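Local coordinates for protein xylanase inhibitor TL-XI (Triticum aestivum, PDB 3G7M) that inhibits xylanases in a noncompetitive manner as a small thaumatin-like protein of wheat, probably as part of plant defence, at residues 85-90 against 111-116; 94-99 against 143-148; 50-55 against 64-69. The protein carries 4 engineered substitutions. All blocks are in the same frame, centred on the assembly; numbering follows the deposited sequence.

Contact 1 of 3, residues 85-90 against 111-116; sequences TMAEVS and MNLKCS. Engineered in segment 111-116: Asn112 (natural residue Asp).
Strands 86-90 and 111-115 run almost parallel, 11° apart with axes 9.0 Å apart at their closest, which sets Thr85 opposite Met111 and Ala87 opposite Leu113. This is face-to-face packing between the two sheets of the thaumatin-like beta sandwich: strand 86-91 belongs to the antiparallel sheet and strand 111-115 to the mixed one. No hydrogen bond joins the segments; the contact is buried and made largely by methyl, thioether and leucine groups. Met111 and Thr85 reach toward each other, tip to tip. With CG anti to its carbonyl carbon (chi1 -79°) and the chain extended beyond, Met111 brings SD to 3.6 Å from Thr85 CG2, while its terminal CE comes to 3.3 Å from Thr85 O. The threonine splits its two branches between different partners. CG2, anti to the backbone N, meets the methionine, whereas OG1 turns to the carbonyl O of Val109 in a hydrogen bond. Leu113 meets Ala87 through CD2, with CD1 a little farther off, and also touches Ile147 and Tyr98, so the leucine joins three strands in the core. The neighbouring residue, the engineered Asn112, does not touch segment 85-90. Its ND2 folds back onto Met111 O at 2.7 Å, a nearly straight bond in the plane of its own amide, though tilted from the carbonyl plane of Met111, and its OD1 accepts a hydrogen bond from Arg124 NH2. Between the two larger side chains sits Ala87, whose CB touches Met111 SD at 3.8 Å and Leu113 CD2 at 3.9 Å.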
loop_
_atom_site.group_PDB
_atom_site.type_symbol
_atom_site.label_atom_id
_atom_site.label_comp_id
_atom_site.label_asym_id
_atom_site.label_seq_id
_atom_site.Cartn_x
_atom_site.Cartn_y
_atom_site.Cartn_z
ATOM N N THR A 85 1.374 -7.504 -3.860
ATOM C CA THR A 85 1.499 -7.519 -2.408
ATOM C C THR A 85 0.474 -6.558 -1.835
ATOM O O THR A 85 0.414 -5.415 -2.277
ATOM C CB THR A 85 2.888 -7.072 -1.982
ATOM O OG1 THR A 85 3.861 -7.959 -2.606
ATOM C CG2 THR A 85 3.031 -7.145 -0.464
ATOM N N MET A 86 -0.347 -7.034 -0.884
ATOM C CA MET A 86 -1.464 -6.258 -0.304
ATOM C C MET A 86 -1.292 -5.869 1.152
ATOM O O MET A 86 -1.290 -6.734 2.073
ATOM C CB MET A 86 -2.781 -6.994 -0.436
ATOM C CG MET A 86 -3.535 -6.646 -1.666
ATOM S SD MET A 86 -4.143 -4.962 -1.602
ATOM C CE MET A 86 -5.493 -5.134 -2.796
ATOM N N ALA A 87 -1.172 -4.546 1.344
ATOM C CA ALA A 87 -1.138 -3.982 2.663
ATOM C C ALA A 87 -2.509 -3.389 3.019
ATOM O O ALA A 87 -3.159 -2.743 2.175
ATOM C CB ALA A 87 -0.098 -2.940 2.716
ATOM N N GLU A 88 -2.944 -3.623 4.266
ATOM C CA GLU A 88 -4.225 -3.111 4.803
ATOM C C GLU A 88 -3.993 -2.243 6.040
ATOM O O GLU A 88 -3.291 -2.629 6.964
ATOM C CB GLU A 88 -5.155 -4.283 5.162
ATOM C CG GLU A 88 -6.635 -4.056 4.930
ATOM C CD GLU A 88 -7.381 -3.633 6.177
ATOM O OE1 GLU A 88 -8.525 -4.093 6.385
ATOM O OE2 GLU A 88 -6.862 -2.780 6.924
ATOM N N VAL A 89 -4.598 -1.070 6.061
ATOM C CA VAL A 89 -4.481 -0.195 7.220
ATOM C C VAL A 89 -5.880 0.190 7.665
ATOM O O VAL A 89 -6.613 0.792 6.871
ATOM C CB VAL A 89 -3.626 1.087 6.893
ATOM C CG1 VAL A 89 -3.705 2.145 8.000
ATOM C CG2 VAL A 89 -2.174 0.706 6.612
ATOM N N SER A 90 -6.242 -0.159 8.915
ATOM C CA SER A 90 -7.502 0.285 9.543
ATOM C C SER A 90 -7.249 1.420 10.545
ATOM O O SER A 90 -6.253 1.413 11.273
ATOM C CB SER A 90 -8.245 -0.869 10.228
ATOM O OG SER A 90 -8.403 -1.998 9.370
ATOM N N MET A 111 7.444 -5.579 1.023
ATOM C CA MET A 111 6.957 -4.459 1.801
ATOM C C MET A 111 7.421 -4.466 3.244
ATOM O O MET A 111 7.708 -5.508 3.812
ATOM C CB MET A 111 5.441 -4.432 1.773
ATOM C CG MET A 111 4.827 -3.860 0.536
ATOM S SD MET A 111 3.040 -3.777 0.761
ATOM C CE MET A 111 2.610 -3.335 -0.923
ATOM N N ASN A 112 7.475 -3.276 3.833
ATOM C CA ASN A 112 7.649 -3.117 5.274
ATOM C C ASN A 112 6.665 -2.067 5.819
ATOM O O ASN A 112 6.758 -0.872 5.458
ATOM C CB ASN A 112 9.082 -2.692 5.595
ATOM C CG ASN A 112 9.909 -3.807 6.122
ATOM O OD1 ASN A 112 10.767 -3.600 6.981
ATOM N ND2 ASN A 112 9.675 -5.010 5.610
ATOM N N LEU A 113 5.731 -2.500 6.679
ATOM C CA LEU A 113 4.802 -1.578 7.338
ATOM C C LEU A 113 5.326 -1.321 8.728
ATOM O O LEU A 113 5.599 -2.275 9.487
ATOM C CB LEU A 113 3.405 -2.176 7.413
ATOM C CG LEU A 113 2.638 -2.271 6.079
ATOM C CD1 LEU A 113 3.177 -3.397 5.164
ATOM C CD2 LEU A 113 1.157 -2.497 6.330
ATOM N N LYS A 114 5.502 -0.044 9.057
ATOM C CA LYS A 114 5.945 0.321 10.404
ATOM C C LYS A 114 5.284 1.575 11.011
ATOM O O LYS A 114 4.874 2.494 10.303
ATOM C CB LYS A 114 7.489 0.392 10.498
ATOM C CG LYS A 114 8.155 1.318 9.499
ATOM C CD LYS A 114 9.679 1.218 9.548
ATOM C CE LYS A 114 10.149 -0.015 8.781
ATOM N NZ LYS A 114 11.617 -0.049 8.709
ATOM N N CYS A 115 5.192 1.581 12.340
ATOM C CA CYS A 115 4.671 2.705 13.076
ATOM C C CYS A 115 5.708 3.224 14.060
ATOM O O CYS A 115 6.476 2.437 14.633
ATOM C CB CYS A 115 3.414 2.299 13.826
ATOM S SG CYS A 115 2.391 3.711 14.213
ATOM N N SER A 116 5.709 4.549 14.260
ATOM C CA SER A 116 6.636 5.196 15.179
ATOM C C SER A 116 6.355 4.818 16.644
ATOM O O SER A 116 7.192 5.025 17.527
ATOM C CB SER A 116 6.598 6.714 14.979
ATOM O OG SER A 116 5.298 7.241 15.192
#

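Contact 2 of 3, residues 94-99 against 143-148; sequences GNYTYG and SRLQIV
Leu145 CD1 covers one face of the Tyr96 ring, 3.5 Å above its plane and displaced toward the rim, and Gly94 O lies over the opposite face, likewise toward the rim. The edge is met by Ser143 OG, near the ring plane and 3.4 Å from Tyr96 CE2. The leucine methyl makes a CH-pi contact, 3.9 Å from the ring centroid and 25° off the normal, and packs closest to CG and CD1 of the ring. Leu145 gives one methyl to each of two tyrosines. While CD1 serves Tyr96, CD2 approaches the Tyr98 ring obliquely, 3.6 Å from Tyr98 CD1. Tyr98 has its CG between the backbone N and the carbonyl carbon (chi1 44°). Its side chain meets Leu113 and Cys115 as well as Leu145. The contact joins the two sheets of the thaumatin-like sandwich: strand 95-101 of the antiparallel sheet faces strand 145-149 of the mixed sheet, with no hydrogen bond between the segments, and Val89 also borders Leu145. Both phenol groups have polar partners beyond the contact, Tyr96 OH with Thr40 OG1 and Tyr98 OH with the carbonyl O of Asp119. An alanine in place of Tyr96 would probably leave Leu145 CD1 without its aromatic partner, open a gap beside Ser143 OG and take the phenol OH from Thr40 OG1. Ser143 OG also has a weak hydrogen bond with Ala140 O. Gly94 adopts a positive phi at which a side chain would press on the preceding carbonyl, and its backbone delivers the oxygen lying over the ring.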
loop_
_atom_site.group_PDB
_atom_site.type_symbol
_atom_site.label_atom_id
_atom_site.label_comp_id
_atom_site.label_asym_id
_atom_site.label_seq_id
_atom_site.Cartn_x
_atom_site.Cartn_y
_atom_site.Cartn_z
ATOM N N GLY A 94 -7.407 8.257 15.959
ATOM C CA GLY A 94 -6.084 8.194 16.624
ATOM C C GLY A 94 -5.269 6.896 16.512
ATOM O O GLY A 94 -4.043 6.954 16.211
ATOM N N ASN A 95 -5.950 5.737 16.770
ATOM C CA ASN A 95 -5.338 4.369 16.712
ATOM C C ASN A 95 -5.261 3.717 15.323
ATOM O O ASN A 95 -6.204 3.823 14.512
ATOM C CB ASN A 95 -6.097 3.423 17.621
ATOM C CG ASN A 95 -5.923 3.772 19.064
ATOM O OD1 ASN A 95 -5.665 2.894 19.895
ATOM N ND2 ASN A 95 -6.056 5.060 19.384
ATOM N N TYR A 96 -4.147 3.027 15.057
ATOM C CA TYR A 96 -3.917 2.436 13.750
ATOM C C TYR A 96 -3.657 0.956 13.954
ATOM O O TYR A 96 -3.075 0.566 14.951
ATOM C CB TYR A 96 -2.696 3.076 13.031
ATOM C CG TYR A 96 -2.722 4.592 12.792
ATOM C CD1 TYR A 96 -3.640 5.164 11.894
ATOM C CD2 TYR A 96 -1.796 5.460 13.439
ATOM C CE1 TYR A 96 -3.665 6.561 11.677
ATOM C CE2 TYR A 96 -1.818 6.855 13.222
ATOM C CZ TYR A 96 -2.746 7.392 12.341
ATOM O OH TYR A 96 -2.772 8.759 12.157
ATOM N N THR A 97 -4.095 0.125 13.011
ATOM C CA THR A 97 -3.662 -1.284 12.905
ATOM C C THR A 97 -3.249 -1.458 11.481
ATOM O O THR A 97 -3.899 -0.918 10.577
ATOM C CB THR A 97 -4.798 -2.299 13.175
ATOM O OG1 THR A 97 -5.930 -2.014 12.331
ATOM C CG2 THR A 97 -5.278 -2.205 14.633
ATOM N N TYR A 98 -2.168 -2.194 11.264
ATOM C CA TYR A 98 -1.626 -2.351 9.906
ATOM C C TYR A 98 -1.223 -3.803 9.612
ATOM O O TYR A 98 -0.486 -4.414 10.365
ATOM C CB TYR A 98 -0.475 -1.360 9.653
ATOM C CG TYR A 98 0.518 -1.251 10.800
ATOM C CD1 TYR A 98 0.245 -0.483 11.922
ATOM C CD2 TYR A 98 1.724 -1.929 10.758
ATOM C CE1 TYR A 98 1.128 -0.408 12.959
ATOM C CE2 TYR A 98 2.618 -1.863 11.812
ATOM C CZ TYR A 98 2.314 -1.098 12.909
ATOM O OH TYR A 98 3.208 -1.018 13.964
ATOM N N GLY A 99 -1.747 -4.364 8.530
ATOM C CA GLY A 99 -1.512 -5.768 8.192
ATOM C C GLY A 99 -1.152 -5.911 6.735
ATOM O O GLY A 99 -1.311 -4.977 5.955
ATOM N N SER A 143 1.284 9.677 16.461
ATOM C CA SER A 143 2.074 8.596 15.834
ATOM C C SER A 143 2.194 8.710 14.304
ATOM O O SER A 143 1.467 9.487 13.673
ATOM C CB SER A 143 1.569 7.201 16.265
ATOM O OG SER A 143 0.183 7.050 16.002
ATOM N N ARG A 144 3.115 7.936 13.715
ATOM C CA ARG A 144 3.417 8.099 12.303
ATOM C C ARG A 144 3.572 6.760 11.586
ATOM O O ARG A 144 4.467 5.993 11.924
ATOM C CB ARG A 144 4.686 8.962 12.166
ATOM C CG ARG A 144 4.353 10.427 12.271
ATOM C CD ARG A 144 5.485 11.257 12.823
ATOM N NE ARG A 144 4.948 12.548 13.275
ATOM C CZ ARG A 144 5.589 13.402 14.076
ATOM N NH1 ARG A 144 6.815 13.122 14.524
ATOM N NH2 ARG A 144 5.000 14.543 14.437
ATOM N N LEU A 145 2.699 6.495 10.605
ATOM C CA LEU A 145 2.736 5.265 9.812
ATOM C C LEU A 145 3.628 5.367 8.572
ATOM O O LEU A 145 3.597 6.401 7.853
ATOM C CB LEU A 145 1.335 4.907 9.341
ATOM C CG LEU A 145 0.375 4.259 10.340
ATOM C CD1 LEU A 145 -0.972 4.106 9.699
ATOM C CD2 LEU A 145 0.896 2.882 10.753
ATOM N N GLN A 146 4.390 4.285 8.315
ATOM C CA GLN A 146 5.264 4.200 7.144
ATOM C C GLN A 146 5.156 2.861 6.401
ATOM O O GLN A 146 5.323 1.790 6.983
ATOM C CB GLN A 146 6.708 4.482 7.535
ATOM C CG GLN A 146 7.598 4.825 6.349
ATOM C CD GLN A 146 8.967 5.350 6.771
ATOM O OE1 GLN A 146 9.354 5.250 7.956
ATOM N NE2 GLN A 146 9.707 5.917 5.803
ATOM N N ILE A 147 4.870 2.942 5.104
ATOM C CA ILE A 147 4.939 1.797 4.222
ATOM C C ILE A 147 6.179 1.956 3.344
ATOM O O ILE A 147 6.347 2.956 2.657
ATOM C CB ILE A 147 3.719 1.718 3.335
ATOM C CG1 ILE A 147 2.443 2.031 4.118
ATOM C CG2 ILE A 147 3.644 0.392 2.666
ATOM C CD1 ILE A 147 2.042 1.004 5.147
ATOM N N VAL A 148 7.068 0.976 3.379
ATOM C CA VAL A 148 8.258 1.024 2.535
ATOM C C VAL A 148 8.162 -0.097 1.475
ATOM O O VAL A 148 7.810 -1.264 1.771
ATOM C CB VAL A 148 9.603 0.959 3.383
ATOM C CG1 VAL A 148 10.833 1.216 2.520
ATOM C CG2 VAL A 148 9.575 1.947 4.534
#

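Contact 3 of 3, residues 50-55 against 64-69; sequences GRTGCS and CQTGDC
A classic beta bulge sets Gln65 and Thr66 together opposite Thr52, beside the disulfide of Cys54 and Cys64. Thr52 and Thr66 form a single antiparallel hydrogen-bonded bridge: Thr66 N gives a 3.3 Å bond to Thr52 O, and the return bond from Thr52 N to Thr66 O is weak. Thr52 O also takes a weak bond from Gln65 N at 2.9 Å, so one carbonyl receives both amides of the bulge. The side chains of the bridged pair cross obliquely, their hydroxyls hydrogen-bonded with Thr52 OG1 2.5 Å from Thr66 OG1. In both, OG1 sits between the backbone N and the carbonyl carbon, which brings the two oxygens together across the bridge. This disulfide-rich region of the thaumatin-like fold continues from strand 44-52. The bond between Cys54 SG and Cys64 SG (2.1 Å, chi3 110°) fastens the strand's exit to the loop. Alongside it lies Arg51, its CB 3.9 Å from Cys64 SG and its CG packed on Gly67 O; its NE hydrogen-bonds to Trp14 O. Gly53 and Gly67 have positive phi, which favours glycine, and a CB on either would face the other segment. Cys64 N donates to Asp68 OD1 at 3.1 Å, meeting the carboxylate from above its plane. A sodium ion lies about 4 Å from the Arg51 side chain.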
loop_
_atom_site.group_PDB
_atom_site.type_symbol
_atom_site.label_atom_id
_atom_site.label_comp_id
_atom_site.label_asym_id
_atom_site.label_seq_id
_atom_site.Cartn_x
_atom_site.Cartn_y
_atom_site.Cartn_z
ATOM N N GLY A 50 1.677 -1.322 -4.213
ATOM C CA GLY A 50 2.473 -0.708 -5.267
ATOM C C GLY A 50 2.278 -1.345 -6.632
ATOM O O GLY A 50 2.039 -2.554 -6.736
ATOM N N ARG A 51 2.407 -0.517 -7.677
ATOM C CA ARG A 51 2.308 -0.965 -9.062
ATOM C C ARG A 51 3.577 -0.622 -9.812
ATOM O O ARG A 51 4.136 0.468 -9.637
ATOM C CB ARG A 51 1.135 -0.294 -9.754
ATOM C CG ARG A 51 -0.170 -0.317 -8.976
ATOM C CD ARG A 51 -1.137 0.652 -9.613
ATOM N NE ARG A 51 -0.882 2.024 -9.208
ATOM C CZ ARG A 51 -1.441 3.082 -9.775
ATOM N NH1 ARG A 51 -2.265 2.923 -10.799
ATOM N NH2 ARG A 51 -1.169 4.299 -9.320
ATOM N N THR A 52 4.026 -1.556 -10.654
ATOM C CA THR A 52 5.263 -1.357 -11.399
ATOM C C THR A 52 4.956 -1.425 -12.858
ATOM O O THR A 52 3.988 -2.063 -13.234
ATOM C CB THR A 52 6.324 -2.433 -11.067
ATOM O OG1 THR A 52 5.838 -3.746 -11.412
ATOM C CG2 THR A 52 6.709 -2.382 -9.585
ATOM N N GLY A 53 5.790 -0.772 -13.672
ATOM C CA GLY A 53 5.712 -0.848 -15.131
ATOM C C GLY A 53 4.464 -0.196 -15.693
ATOM O O GLY A 53 3.790 -0.749 -16.579
ATOM N N CYS A 54 4.140 0.982 -15.159
ATOM C CA CYS A 54 2.944 1.716 -15.584
ATOM C C CYS A 54 3.327 2.652 -16.700
ATOM O O CYS A 54 4.229 3.466 -16.546
ATOM C CB CYS A 54 2.319 2.498 -14.425
ATOM S SG CYS A 54 1.954 1.469 -12.985
ATOM N N SER A 55 2.645 2.512 -17.833
ATOM C CA SER A 55 2.861 3.403 -18.943
ATOM C C SER A 55 1.542 4.091 -19.324
ATOM O O SER A 55 0.614 3.434 -19.805
ATOM C CB SER A 55 3.459 2.632 -20.111
ATOM O OG SER A 55 3.844 3.536 -21.137
ATOM N N CYS A 64 -0.617 -1.052 -15.917
ATOM C CA CYS A 64 0.588 -1.397 -15.182
ATOM C C CYS A 64 0.912 -2.895 -15.333
ATOM O O CYS A 64 0.011 -3.725 -15.495
ATOM C CB CYS A 64 0.418 -1.054 -13.703
ATOM S SG CYS A 64 0.103 0.670 -13.401
ATOM N N GLN A 65 2.206 -3.217 -15.263
ATOM C CA GLN A 65 2.731 -4.569 -15.441
ATOM C C GLN A 65 2.313 -5.460 -14.254
ATOM O O GLN A 65 1.886 -6.613 -14.459
ATOM C CB GLN A 65 4.261 -4.525 -15.601
ATOM C CG GLN A 65 4.858 -5.699 -16.415
ATOM C CD GLN A 65 6.380 -5.706 -16.385
ATOM O OE1 GLN A 65 7.038 -4.768 -16.846
ATOM N NE2 GLN A 65 6.953 -6.784 -15.827
ATOM N N THR A 66 2.415 -4.930 -13.030
ATOM C CA THR A 66 1.915 -5.642 -11.873
ATOM C C THR A 66 1.073 -4.742 -11.022
ATOM O O THR A 66 1.377 -3.565 -10.870
ATOM C CB THR A 66 3.018 -6.166 -10.967
ATOM O OG1 THR A 66 3.840 -5.076 -10.568
ATOM C CG2 THR A 66 3.861 -7.230 -11.684
ATOM N N GLY A 67 0.014 -5.322 -10.456
ATOM C CA GLY A 67 -0.856 -4.596 -9.526
ATOM C C GLY A 67 -1.736 -3.546 -10.167
ATOM O O GLY A 67 -2.173 -2.631 -9.493
ATOM N N ASP A 68 -2.028 -3.711 -11.463
ATOM C CA ASP A 68 -2.890 -2.784 -12.200
ATOM C C ASP A 68 -4.347 -2.850 -11.785
ATOM O O ASP A 68 -4.976 -3.917 -11.835
ATOM C CB ASP A 68 -2.814 -3.043 -13.698
ATOM C CG ASP A 68 -3.673 -2.071 -14.494
ATOM O OD1 ASP A 68 -3.339 -0.866 -14.549
ATOM O OD2 ASP A 68 -4.689 -2.516 -15.063
ATOM N N CYS A 69 -4.881 -1.698 -11.394
ATOM C CA CYS A 69 -6.265 -1.601 -10.990
ATOM C C CYS A 69 -6.999 -0.698 -11.964
ATOM O O CYS A 69 -7.039 0.527 -11.802
ATOM C CB CYS A 69 -6.366 -1.089 -9.532
ATOM S SG CYS A 69 -8.028 -1.182 -8.719
#

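Contacts 1 and 2 lie side by side in the sandwich, their centres about 7 Å apart, and use neighbouring strands in both sheets. Probable hydrogen bonds from Glu88 N to Gly99 O and from Gln146 N to Lys114 O, each 2.7 Å, link their strands edge to edge, while Leu113 CG packs 3.5 Å from Ile147 CD1 between them. Contact 3 is centred about 19 Å from contact 1 and about 24 Å from contact 2, on the opposite side of the chain's centre from the latter. Met111 CE, 4.0 Å from Gly50 N, joins it to contact 1. Of the three, contact 3 is the one beside the bound sodium ion.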